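Local coordinates for extracellular solute-binding protein, family 5 (Chelativorans sp., PDB 6WM6) that binds EDTA and other aminopolycarboxylates in the periplasm, probably handing them to an ABC transporter for uptake, at residues T59-T64 with R74-P79; F85-D90 with L186-Y191; N207-L210 with A216-G219; Y222-F227 with Q231-V236. All blocks are in the same frame, centred on the assembly; numbering follows the deposited sequence. Where two conformers were deposited one is given.

Interaction 1: residues T59-T64 with R74-P79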
loop_
_atom_site.group_PDB
_atom_site.type_symbol
_atom_site.label_atom_id
_atom_site.label_comp_id
_atom_site.label_asym_id
_atom_site.label_seq_id
_atom_site.Cartn_x
_atom_site.Cartn_y
_atom_site.Cartn_z
ATOM N N THR A 59 11.702 8.068 12.146
ATOM C CA THR A 59 11.440 9.183 13.048
ATOM C C THR A 59 10.092 9.074 13.738
ATOM O O THR A 59 9.808 9.865 14.640
ATOM C CB THR A 59 11.513 10.521 12.292
ATOM O OG1 THR A 59 10.627 10.488 11.177
ATOM C CG2 THR A 59 12.938 10.752 11.806
ATOM N N ASN A 60 9.276 8.107 13.349
ATOM C CA ASN A 60 7.959 7.864 13.927
ATOM C C ASN A 60 7.786 6.352 13.936
ATOM O O ASN A 60 7.966 5.705 12.907
ATOM C CB ASN A 60 6.873 8.551 13.086
ATOM C CG ASN A 60 5.493 8.460 13.715
ATOM O OD1 ASN A 60 5.015 7.364 14.065
ATOM N ND2 ASN A 60 4.825 9.586 13.826
ATOM N N TRP A 61 7.472 5.797 15.105
ATOM C CA TRP A 61 7.423 4.372 15.328
ATOM C C TRP A 61 6.000 3.838 15.325
ATOM O O TRP A 61 5.805 2.648 15.591
ATOM C CB TRP A 61 8.089 4.020 16.658
ATOM C CG TRP A 61 9.551 4.265 16.632
ATOM C CD1 TRP A 61 10.190 5.434 16.937
ATOM C CD2 TRP A 61 10.560 3.318 16.281
ATOM N NE1 TRP A 61 11.546 5.269 16.785
ATOM C CE2 TRP A 61 11.795 3.982 16.379
ATOM C CE3 TRP A 61 10.542 1.977 15.885
ATOM C CZ2 TRP A 61 13.004 3.343 16.104
ATOM C CZ3 TRP A 61 11.737 1.352 15.616
ATOM C CH2 TRP A 61 12.951 2.034 15.723
ATOM N N ASN A 62 5.023 4.681 14.999
ATOM C CA ASN A 62 3.605 4.348 15.087
ATOM C C ASN A 62 3.034 4.326 13.675
ATOM O O ASN A 62 2.646 5.362 13.125
ATOM C CB ASN A 62 2.913 5.376 15.982
ATOM C CG ASN A 62 1.430 5.152 16.105
ATOM O OD1 ASN A 62 0.840 4.265 15.456
ATOM N ND2 ASN A 62 0.797 5.966 16.971
ATOM N N VAL A 63 2.957 3.132 13.093
ATOM C CA VAL A 63 2.557 3.003 11.689
ATOM C C VAL A 63 1.136 3.478 11.455
ATOM O O VAL A 63 0.761 3.781 10.314
ATOM C CB VAL A 63 2.766 1.553 11.207
ATOM C CG1 VAL A 63 1.695 0.624 11.739
ATOM C CG2 VAL A 63 2.823 1.514 9.681
ATOM N N THR A 64 0.301 3.497 12.496
ATOM C CA THR A 64 -1.086 3.913 12.372
ATOM C C THR A 64 -1.244 5.425 12.348
ATOM O O THR A 64 -2.344 5.925 12.065
ATOM C CB THR A 64 -1.993 3.287 13.430
ATOM O OG1 THR A 64 -1.803 3.927 14.705
ATOM C CG2 THR A 64 -1.721 1.786 13.564
ATOM N N ARG A 74 6.128 0.163 8.776
ATOM C CA ARG A 74 5.346 -1.064 8.856
ATOM C C ARG A 74 6.270 -2.271 8.926
ATOM O O ARG A 74 6.078 -3.167 9.759
ATOM C CB ARG A 74 4.401 -1.132 7.651
ATOM C CG ARG A 74 3.152 -1.946 7.884
ATOM C CD ARG A 74 2.145 -1.813 6.731
ATOM N NE ARG A 74 1.712 -0.436 6.527
ATOM C CZ ARG A 74 1.974 0.303 5.457
ATOM N NH1 ARG A 74 2.672 -0.163 4.449
ATOM N NH2 ARG A 74 1.526 1.549 5.420
ATOM N N THR A 75 7.278 -2.321 8.054
ATOM C CA THR A 75 8.220 -3.440 8.031
ATOM C C THR A 75 8.977 -3.568 9.347
ATOM O O THR A 75 9.113 -4.668 9.896
ATOM C CB THR A 75 9.185 -3.265 6.853
ATOM O OG1 THR A 75 8.441 -3.431 5.638
ATOM C CG2 THR A 75 10.303 -4.292 6.860
ATOM N N VAL A 76 9.481 -2.458 9.869
ATOM C CA VAL A 76 10.329 -2.503 11.059
ATOM C C VAL A 76 9.539 -2.832 12.314
ATOM O O VAL A 76 10.085 -3.390 13.266
ATOM C CB VAL A 76 11.084 -1.170 11.189
ATOM C CG1 VAL A 76 11.779 -1.066 12.517
ATOM C CG2 VAL A 76 12.083 -1.026 10.050
ATOM N N THR A 77 8.260 -2.475 12.375
ATOM C CA THR A 77 7.462 -2.707 13.582
ATOM C C THR A 77 6.559 -3.928 13.489
ATOM O O THR A 77 6.055 -4.369 14.531
ATOM C CB THR A 77 6.670 -1.465 14.043
ATOM O OG1 THR A 77 5.677 -1.061 13.087
ATOM C CG2 THR A 77 7.608 -0.295 14.317
ATOM N N LEU A 78 6.368 -4.515 12.309
ATOM C CA LEU A 78 5.644 -5.788 12.237
ATOM C C LEU A 78 6.179 -6.849 13.192
ATOM O O LEU A 78 5.358 -7.612 13.744
ATOM C CB LEU A 78 5.572 -6.315 10.795
ATOM C CG LEU A 78 4.401 -5.800 9.979
ATOM C CD1 LEU A 78 4.640 -6.123 8.511
ATOM C CD2 LEU A 78 3.060 -6.352 10.447
ATOM N N PRO A 79 7.488 -6.950 13.447
ATOM C CA PRO A 79 7.983 -7.973 14.387
ATOM C C PRO A 79 7.642 -7.723 15.836
ATOM O O PRO A 79 7.830 -8.641 16.641
ATOM C CB PRO A 79 9.502 -7.949 14.175
ATOM C CG PRO A 79 9.670 -7.374 12.788
ATOM C CD PRO A 79 8.579 -6.326 12.695
HETATM O O HOH W 1 4.018 0.787 14.580
#

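Interaction 2: residues F85-D90 with L186-Y191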
loop_
_atom_site.group_PDB
_atom_site.type_symbol
_atom_site.label_atom_id
_atom_site.label_comp_id
_atom_site.label_asym_id
_atom_site.label_seq_id
_atom_site.Cartn_x
_atom_site.Cartn_y
_atom_site.Cartn_z
ATOM N N PHE A 85 -5.627 -9.838 12.274
ATOM C CA PHE A 85 -5.502 -10.536 11.014
ATOM C C PHE A 85 -4.295 -9.986 10.286
ATOM O O PHE A 85 -3.855 -8.864 10.540
ATOM C CB PHE A 85 -6.735 -10.324 10.100
ATOM C CG PHE A 85 -8.011 -10.937 10.617
ATOM C CD1 PHE A 85 -8.726 -10.352 11.646
ATOM C CD2 PHE A 85 -8.497 -12.104 10.052
ATOM C CE1 PHE A 85 -9.909 -10.928 12.127
ATOM C CE2 PHE A 85 -9.678 -12.680 10.529
ATOM C CZ PHE A 85 -10.370 -12.098 11.573
ATOM N N MET A 86 -3.746 -10.783 9.363
ATOM C CA MET A 86 -2.578 -10.390 8.584
ATOM C C MET A 86 -2.785 -10.725 7.122
ATOM O O MET A 86 -3.292 -11.801 6.773
ATOM C CB MET A 86 -1.344 -11.097 9.113
ATOM C CG MET A 86 -0.044 -10.737 8.402
ATOM S SD MET A 86 0.270 -8.965 8.280
ATOM C CE MET A 86 -0.034 -8.442 9.976
ATOM N N VAL A 87 -2.397 -9.786 6.265
ATOM C CA VAL A 87 -2.490 -9.988 4.821
ATOM C C VAL A 87 -1.402 -10.939 4.356
ATOM O O VAL A 87 -0.223 -10.764 4.707
ATOM C CB VAL A 87 -2.387 -8.649 4.081
ATOM C CG1 VAL A 87 -2.681 -8.867 2.595
ATOM C CG2 VAL A 87 -3.351 -7.606 4.666
ATOM N N GLN A 88 -1.795 -11.935 3.590
ATOM C CA GLN A 88 -0.947 -13.018 3.117
ATOM C C GLN A 88 -0.562 -12.802 1.661
ATOM O O GLN A 88 -1.152 -11.971 0.958
ATOM C CB GLN A 88 -1.704 -14.354 3.221
ATOM C CG GLN A 88 -2.269 -14.657 4.599
ATOM C CD GLN A 88 -1.185 -14.804 5.620
ATOM O OE1 GLN A 88 -0.372 -15.749 5.540
ATOM N NE2 GLN A 88 -1.118 -13.893 6.567
ATOM N N PRO A 89 0.384 -13.588 1.144
ATOM C CA PRO A 89 0.865 -13.317 -0.221
ATOM C C PRO A 89 -0.179 -13.490 -1.292
ATOM O O PRO A 89 -0.034 -12.866 -2.361
ATOM C CB PRO A 89 2.060 -14.279 -0.383
ATOM C CG PRO A 89 2.613 -14.379 1.016
ATOM C CD PRO A 89 1.377 -14.381 1.918
ATOM N N ASP A 90 -1.200 -14.322 -1.063
ATOM C CA ASP A 90 -2.306 -14.468 -2.009
ATOM C C ASP A 90 -3.375 -13.393 -1.828
ATOM O O ASP A 90 -4.434 -13.489 -2.456
ATOM C CB ASP A 90 -2.899 -15.877 -1.905
ATOM C CG ASP A 90 -3.441 -16.201 -0.530
ATOM O OD1 ASP A 90 -3.445 -15.351 0.366
ATOM O OD2 ASP A 90 -3.907 -17.369 -0.355
ATOM N N LEU A 186 -9.754 -4.477 10.909
ATOM C CA LEU A 186 -9.667 -3.702 12.142
ATOM C C LEU A 186 -8.742 -4.365 13.158
ATOM O O LEU A 186 -8.513 -5.566 13.132
ATOM C CB LEU A 186 -11.067 -3.553 12.752
ATOM C CG LEU A 186 -12.091 -2.919 11.807
ATOM C CD1 LEU A 186 -13.463 -2.847 12.474
ATOM C CD2 LEU A 186 -11.659 -1.526 11.372
ATOM N N PHE A 187 -8.163 -3.558 14.046
ATOM C CA PHE A 187 -7.248 -4.076 15.058
ATOM C C PHE A 187 -6.065 -4.810 14.427
ATOM O O PHE A 187 -5.575 -5.807 14.965
ATOM C CB PHE A 187 -7.987 -4.953 16.077
ATOM C CG PHE A 187 -9.190 -4.287 16.656
ATOM C CD1 PHE A 187 -9.058 -3.278 17.588
ATOM C CD2 PHE A 187 -10.438 -4.649 16.252
ATOM C CE1 PHE A 187 -10.168 -2.647 18.124
ATOM C CE2 PHE A 187 -11.562 -4.026 16.782
ATOM C CZ PHE A 187 -11.411 -3.014 17.704
ATOM N N MET A 188 -5.568 -4.307 13.294
ATOM C CA MET A 188 -4.420 -4.922 12.649
ATOM C C MET A 188 -3.119 -4.538 13.331
ATOM O O MET A 188 -2.078 -5.158 13.060
ATOM C CB MET A 188 -4.372 -4.596 11.158
ATOM C CG MET A 188 -3.369 -5.461 10.394
ATOM S SD MET A 188 -3.474 -5.362 8.600
ATOM C CE MET A 188 -5.014 -6.198 8.309
ATOM N N PHE A 189 -3.136 -3.508 14.174
ATOM C CA PHE A 189 -1.951 -3.053 14.883
ATOM C C PHE A 189 -2.385 -2.703 16.294
ATOM O O PHE A 189 -3.129 -1.734 16.488
ATOM C CB PHE A 189 -1.327 -1.840 14.199
ATOM C CG PHE A 189 -1.010 -2.073 12.747
ATOM C CD1 PHE A 189 0.141 -2.720 12.371
ATOM C CD2 PHE A 189 -1.898 -1.642 11.783
ATOM C CE1 PHE A 189 0.402 -2.953 11.013
ATOM C CE2 PHE A 189 -1.632 -1.869 10.424
ATOM C CZ PHE A 189 -0.483 -2.521 10.065
ATOM N N LEU A 190 -1.958 -3.484 17.277
ATOM C CA LEU A 190 -2.302 -3.260 18.672
ATOM C C LEU A 190 -1.082 -2.775 19.448
ATOM O O LEU A 190 0.037 -3.236 19.216
ATOM C CB LEU A 190 -2.838 -4.550 19.312
ATOM C CG LEU A 190 -4.176 -5.030 18.765
ATOM C CD1 LEU A 190 -4.501 -6.410 19.292
ATOM C CD2 LEU A 190 -5.269 -4.045 19.150
ATOM N N TYR A 191 -1.317 -1.857 20.389
ATOM C CA TYR A 191 -0.297 -1.210 21.199
ATOM C C TYR A 191 -0.582 -1.456 22.674
ATOM O O TYR A 191 -1.735 -1.658 23.078
ATOM C CB TYR A 191 -0.230 0.289 20.863
ATOM C CG TYR A 191 0.169 0.475 19.416
ATOM C CD1 TYR A 191 1.512 0.508 19.051
ATOM C CD2 TYR A 191 -0.777 0.534 18.400
ATOM C CE1 TYR A 191 1.901 0.625 17.738
ATOM C CE2 TYR A 191 -0.391 0.656 17.063
ATOM C CZ TYR A 191 0.951 0.701 16.748
ATOM O OH TYR A 191 1.359 0.789 15.413
HETATM O O HOH W 2 -6.754 -7.072 11.517
#

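Interaction 3: residues N207-L210 with A216-G219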
loop_
_atom_site.group_PDB
_atom_site.type_symbol
_atom_site.label_atom_id
_atom_site.label_comp_id
_atom_site.label_asym_id
_atom_site.label_seq_id
_atom_site.Cartn_x
_atom_site.Cartn_y
_atom_site.Cartn_z
ATOM N N ASN A 207 0.241 10.248 20.233
ATOM C CA ASN A 207 0.992 11.177 19.405
ATOM C C ASN A 207 2.450 11.311 19.837
ATOM O O ASN A 207 3.297 11.654 19.004
ATOM C CB ASN A 207 0.346 12.574 19.457
ATOM C CG ASN A 207 -1.002 12.634 18.784
ATOM O OD1 ASN A 207 -1.310 11.863 17.879
ATOM N ND2 ASN A 207 -1.822 13.585 19.202
ATOM N N ASN A 208 2.768 11.069 21.110
ATOM C CA ASN A 208 4.119 11.262 21.626
ATOM C C ASN A 208 4.760 9.932 22.010
ATOM O O ASN A 208 5.614 9.440 21.277
ATOM C CB ASN A 208 4.097 12.271 22.776
ATOM C CG ASN A 208 3.484 13.601 22.360
ATOM O OD1 ASN A 208 2.600 14.130 23.035
ATOM N ND2 ASN A 208 3.933 14.131 21.230
ATOM N N PHE A 209 4.350 9.316 23.118
ATOM C CA PHE A 209 4.976 8.068 23.563
ATOM C C PHE A 209 5.081 7.022 22.456
ATOM O O PHE A 209 6.171 6.511 22.183
ATOM C CB PHE A 209 4.208 7.514 24.768
ATOM C CG PHE A 209 4.656 6.156 25.216
ATOM C CD1 PHE A 209 5.946 5.958 25.729
ATOM C CD2 PHE A 209 3.792 5.074 25.152
ATOM C CE1 PHE A 209 6.337 4.695 26.147
ATOM C CE2 PHE A 209 4.196 3.805 25.571
ATOM C CZ PHE A 209 5.472 3.628 26.070
ATOM N N LEU A 210 3.969 6.679 21.798
ATOM C CA LEU A 210 3.998 5.592 20.834
ATOM C C LEU A 210 4.632 6.006 19.514
ATOM O O LEU A 210 5.091 5.135 18.768
ATOM C CB LEU A 210 2.582 5.062 20.577
ATOM C CG LEU A 210 1.932 4.334 21.757
ATOM C CD1 LEU A 210 0.519 3.923 21.419
ATOM C CD2 LEU A 210 2.755 3.107 22.164
ATOM N N ALA A 216 10.262 0.040 23.698
ATOM C CA ALA A 216 10.927 -0.904 24.585
ATOM C C ALA A 216 10.130 -2.191 24.760
ATOM O O ALA A 216 10.668 -3.183 25.258
ATOM C CB ALA A 216 11.166 -0.259 25.953
ATOM N N TRP A 217 8.887 -2.203 24.309
ATOM C CA TRP A 217 7.938 -3.290 24.493
ATOM C C TRP A 217 7.773 -4.075 23.197
ATOM O O TRP A 217 8.185 -3.654 22.118
ATOM C CB TRP A 217 6.575 -2.677 24.896
ATOM C CG TRP A 217 6.178 -1.554 23.970
ATOM C CD1 TRP A 217 6.386 -0.217 24.184
ATOM C CD2 TRP A 217 5.575 -1.663 22.679
ATOM N NE1 TRP A 217 5.944 0.504 23.108
ATOM C CE2 TRP A 217 5.430 -0.349 22.170
ATOM C CE3 TRP A 217 5.115 -2.735 21.910
ATOM C CZ2 TRP A 217 4.863 -0.094 20.915
ATOM C CZ3 TRP A 217 4.548 -2.467 20.651
ATOM C CH2 TRP A 217 4.430 -1.160 20.186
ATOM N N SER A 218 7.133 -5.237 23.323
ATOM C CA SER A 218 6.783 -6.026 22.159
ATOM C C SER A 218 5.636 -6.962 22.487
ATOM O O SER A 218 5.511 -7.436 23.615
ATOM C CB SER A 218 7.983 -6.874 21.709
ATOM O OG SER A 218 7.583 -7.746 20.670
ATOM N N GLY A 219 4.802 -7.234 21.478
ATOM C CA GLY A 219 3.833 -8.310 21.532
ATOM C C GLY A 219 4.061 -9.330 20.436
ATOM O O GLY A 219 3.145 -10.085 20.066
HETATM O O HOH W 3 6.709 3.350 22.983
#

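Interaction 4: residues Y222-F227 with Q231-V236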
loop_
_atom_site.group_PDB
_atom_site.type_symbol
_atom_site.label_atom_id
_atom_site.label_comp_id
_atom_site.label_asym_id
_atom_site.label_seq_id
_atom_site.Cartn_x
_atom_site.Cartn_y
_atom_site.Cartn_z
ATOM N N TYR A 222 10.015 -10.524 18.154
ATOM C CA TYR A 222 11.240 -9.761 18.356
ATOM C C TYR A 222 10.941 -8.484 19.142
ATOM O O TYR A 222 9.781 -8.083 19.279
ATOM C CB TYR A 222 11.906 -9.440 16.994
ATOM C CG TYR A 222 12.513 -10.675 16.335
ATOM C CD1 TYR A 222 13.761 -11.127 16.691
ATOM C CD2 TYR A 222 11.818 -11.372 15.366
ATOM C CE1 TYR A 222 14.307 -12.247 16.126
ATOM C CE2 TYR A 222 12.360 -12.497 14.770
ATOM C CZ TYR A 222 13.603 -12.931 15.164
ATOM O OH TYR A 222 14.172 -14.071 14.617
ATOM N N MET A 223 11.992 -7.866 19.664
ATOM C CA MET A 223 11.875 -6.593 20.361
ATOM C C MET A 223 13.128 -5.783 20.093
ATOM O O MET A 223 14.180 -6.347 19.825
ATOM C CB MET A 223 11.654 -6.824 21.861
ATOM C CG MET A 223 12.837 -7.436 22.600
ATOM S SD MET A 223 12.368 -8.040 24.242
ATOM C CE MET A 223 11.603 -6.611 24.983
ATOM N N VAL A 224 13.018 -4.463 20.189
ATOM C CA VAL A 224 14.151 -3.595 19.876
ATOM C C VAL A 224 15.176 -3.636 21.002
ATOM O O VAL A 224 14.851 -3.389 22.179
ATOM C CB VAL A 224 13.672 -2.164 19.600
ATOM C CG1 VAL A 224 14.883 -1.246 19.306
ATOM C CG2 VAL A 224 12.716 -2.133 18.446
ATOM N N GLU A 225 16.415 -3.954 20.651
ATOM C CA GLU A 225 17.567 -3.840 21.535
ATOM C C GLU A 225 18.202 -2.454 21.468
ATOM O O GLU A 225 18.577 -1.909 22.514
ATOM C CB GLU A 225 18.607 -4.909 21.186
ATOM C CG GLU A 225 19.848 -4.893 22.075
ATOM C CD GLU A 225 20.872 -5.938 21.670
ATOM O OE1 GLU A 225 21.484 -5.801 20.588
ATOM O OE2 GLU A 225 21.059 -6.919 22.429
ATOM N N SER A 226 18.355 -1.887 20.270
ATOM C CA SER A 226 18.950 -0.574 20.120
ATOM C C SER A 226 18.526 0.052 18.802
ATOM O O SER A 226 18.111 -0.636 17.860
ATOM C CB SER A 226 20.485 -0.629 20.173
ATOM O OG SER A 226 20.991 -1.358 19.065
ATOM N N PHE A 227 18.641 1.374 18.748
ATOM C CA PHE A 227 18.392 2.146 17.545
ATOM C C PHE A 227 19.481 3.189 17.391
ATOM O O PHE A 227 19.668 4.028 18.284
ATOM C CB PHE A 227 17.032 2.835 17.592
ATOM C CG PHE A 227 16.751 3.707 16.411
ATOM C CD1 PHE A 227 16.841 3.204 15.121
ATOM C CD2 PHE A 227 16.384 5.039 16.585
ATOM C CE1 PHE A 227 16.575 4.006 14.025
ATOM C CE2 PHE A 227 16.108 5.839 15.497
ATOM C CZ PHE A 227 16.196 5.324 14.216
ATOM N N GLN A 231 20.892 4.881 10.879
ATOM C CA GLN A 231 21.835 3.816 10.594
ATOM C C GLN A 231 21.251 2.420 10.748
ATOM O O GLN A 231 21.320 1.630 9.804
ATOM C CB GLN A 231 23.069 3.924 11.499
ATOM C CG GLN A 231 23.833 5.226 11.360
ATOM C CD GLN A 231 24.449 5.398 9.984
ATOM O OE1 GLN A 231 24.973 4.448 9.399
ATOM N NE2 GLN A 231 24.383 6.614 9.459
ATOM N N LEU A 232 20.714 2.079 11.920
ATOM C CA LEU A 232 20.474 0.664 12.212
ATOM C C LEU A 232 19.477 0.472 13.342
ATOM O O LEU A 232 19.651 1.031 14.433
ATOM C CB LEU A 232 21.809 0.015 12.610
ATOM C CG LEU A 232 21.824 -1.495 12.812
ATOM C CD1 LEU A 232 21.638 -2.202 11.476
ATOM C CD2 LEU A 232 23.116 -1.940 13.478
ATOM N N VAL A 233 18.469 -0.360 13.095
ATOM C CA VAL A 233 17.578 -0.888 14.134
ATOM C C VAL A 233 18.031 -2.308 14.421
ATOM O O VAL A 233 18.125 -3.124 13.493
ATOM C CB VAL A 233 16.117 -0.897 13.661
ATOM C CG1 VAL A 233 15.195 -1.210 14.846
ATOM C CG2 VAL A 233 15.724 0.409 12.997
ATOM N N THR A 234 18.307 -2.618 15.680
ATOM C CA THR A 234 18.694 -3.962 16.092
ATOM C C THR A 234 17.603 -4.552 16.963
ATOM O O THR A 234 17.289 -3.997 18.024
ATOM C CB THR A 234 20.029 -3.945 16.832
ATOM O OG1 THR A 234 21.030 -3.440 15.943
ATOM C CG2 THR A 234 20.408 -5.348 17.243
ATOM N N LEU A 235 17.047 -5.684 16.533
ATOM C CA LEU A 235 16.059 -6.430 17.303
ATOM C C LEU A 235 16.628 -7.760 17.776
ATOM O O LEU A 235 17.508 -8.349 17.129
ATOM C CB LEU A 235 14.801 -6.711 16.484
ATOM C CG LEU A 235 14.020 -5.498 15.996
ATOM C CD1 LEU A 235 14.612 -4.867 14.796
ATOM C CD2 LEU A 235 12.575 -5.909 15.692
ATOM N N VAL A 236 16.125 -8.232 18.909
ATOM C CA VAL A 236 16.498 -9.515 19.497
ATOM C C VAL A 236 15.214 -10.254 19.828
ATOM O O VAL A 236 14.135 -9.647 19.874
ATOM C CB VAL A 236 17.363 -9.321 20.777
ATOM C CG1 VAL A 236 18.701 -8.679 20.402
ATOM C CG2 VAL A 236 16.604 -8.480 21.814
HETATM O O HOH W 4 21.096 -0.665 16.352
#

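Interaction 1: residues T59-T64 with R74-P79
V63 and W61 meet R74, V76 and T77 through three apolar touches and one shared water, with no direct hydrogen bond between 59-64 and 74-79. Among the apolar touches, the CG2 methyl of V63, anti to the backbone N, lies 3.7 Å from R74 CB and crosses the start of the arginine chain at about a right angle. The six-membered ring of W61 meets V76 obliquely, with W61 CZ3 3.9 Å from V76 CG1. T77 brings its CG2 methyl to the indole edge, near the ring plane, 4.0 Å from W61 CE3.

The polar link is water 1, held by three groups. It donates to W61 O at 2.8 Å and to T77 OG1 at 2.9 Å, and accepts from V63 N at 3.0 Å. T77 OG1 can face this water because it sits between the backbone N and the carbonyl carbon (chi1 64°), where it also bonds to V73 O of its own helix.

Within 59-64, N60 OD1 accepts from N62 N at 2.8 Å, the donor lying in the carbonyl plane at an N-H...O angle of 157°. This is an Asx turn across N60-N62.

All the touching residues are buried. W61 also packs on V233 of strand 232-237 and edge-to-face with F227, while N62 packs on helix 202-212 and T64 on helix 131-141.

Interaction 2: residues F85-D90 with L186-Y191
F85 N and L186 O are joined by water 2, which donates to L186 O at 2.8 Å and accepts from F85 N at 3.1 Å. This bridge is the polar link between 85-90 and 186-191, since no direct hydrogen bond crosses.

The rest of the contact is carried by M188. With CG anti to the backbone N (chi1 -167°), the side chain is brought to the F85 carbonyl oxygen, and the bend at chi3 turns the methyl toward V87. M188 CG comes to 3.4 Å from F85 O, and CE of the same methionine stands 3.7 Å from that oxygen, so the thioether chain folds round the carbonyl. Farther out, M188 CE lies 4.2 Å from V87 CG2, while M86 CE is a looser neighbour at 4.5 Å from M188 CG. Within its own segment M188 CG rests over one face of the F189 ring, offset toward the rim, and beyond the two segments M188 also packs on L93 of strand 93-95.

Q88 closes back on the strand: its NE2 donates to M86 O at 3.0 Å, nearly straight at 173°, yet from above the carbonyl plane.

At the backbone, M188 O accepts from S83 OG and F187 is hydrogen-bonded to A84, which places the loop beside the chain just ahead of strand 85-87. The chemistry is that of a mainly van der Waals join: one water supplies the polar bridge, and the M188 chain packs round a backbone carbonyl.

Interaction 3: residues N207-L210 with A216-G219
L210 and W217 touch although their CA atoms are 10.4 Å apart, so 207-210, a helical segment with a wider pi-type turn at 207-209, meets 216-219 through side chains and a water alone. W217 does the reaching. Its CG lies between the backbone N and the carbonyl carbon (chi1 49°), and the indole extends from the loop toward the helix.

L210 approaches with one branch: its CD2 methyl stands 4.0 Å from W217 CZ2, on the six-membered ring, and the two side chains cross at about a right angle. F209 meets the other part of the indole. F209 CZ lies 4.4 Å from W217 CD1 and 4.3 Å from W217 NE1, an oblique approach at van der Waals range. With chi1 at 173°, the F209 phenyl is carried out from the helix toward the tryptophan.

The indole N-H is satisfied by water 3, which lies at the ring edge, in plane, and accepts from W217 NE1 at 2.9 Å. The same water gives a weak bond to F209 O, 3.3 Å away, and sits over one face of the F209 ring, offset toward its rim. A polar group of a buried tryptophan is thus paired, and a carbonyl of the helix is tied loosely to the loop.

Around this contact, L195 of helix 193-196 touches both F209 and W217, while H199 stacks on the F209 ring. L210 packs on Y191 and W217 on P192, and the 216-219 loop leads from helix 202-212 into strand 222-228.

Interaction 4: residues Y222-F227 with Q231-V236
M223 and V236 form a hydrogen-bonded pair of an antiparallel beta hairpin, 222-228 with 232-237, their side chains sharing one sheet face with S226 and T234. M223 N donates to V236 O at 2.8 Å, and V236 N returns the bond to M223 O. M223 CG meets V236 CG2 at 4.0 Å, the two chains crossing at a slant. E225 comes across V236 at about a right angle, its OE2 3.6 Å from V236 CG1, and runs side by side with T234; its OE1 is salt-bridged to K251 of strand 251-256. Replacing V236 by an alanine removes both methyls, which would probably open a gap beside M223 CG and leave the E225 carboxylate less confined.

F227 and V233 pack on the other face, F227 CD1 lying 3.7 Å from V233 CG2. L235 CD2 touches Y222 CB at 3.8 Å.

Between V224 and S226 the register slips by one residue in a classic beta bulge. E225 N (2.8 Å) and S226 N (3.3 Å) both donate to T234 O, lying in the plane of the T234 carbonyl. Water 4 links S226 OG, T234 OG1 and L232 O, lying 2.8 Å from T234 OG1.

Interactions 1 and 3 are buried; interactions 2 and 4 are partly buried, with E225 and S226 exposed in the latter. Interaction 4 alone is built on direct backbone hydrogen bonds, as a hairpin must be. The other three involve loops and rely on apolar side chains with one bridging water each. Interaction 1 touches all the others: besides its indole, P79 reaches interaction 4, meeting Y222 and L235, while N62 packs on L210 of interaction 3 and T64 on F189 of interaction 2. Y191 joins interaction 2 to interaction 3 by packing on L210 and W217. Interactions 3 and 4 follow along the chain and meet where M223 packs on S218, whereas interactions 2 and 4 stay about 11 Å apart at their nearest atoms.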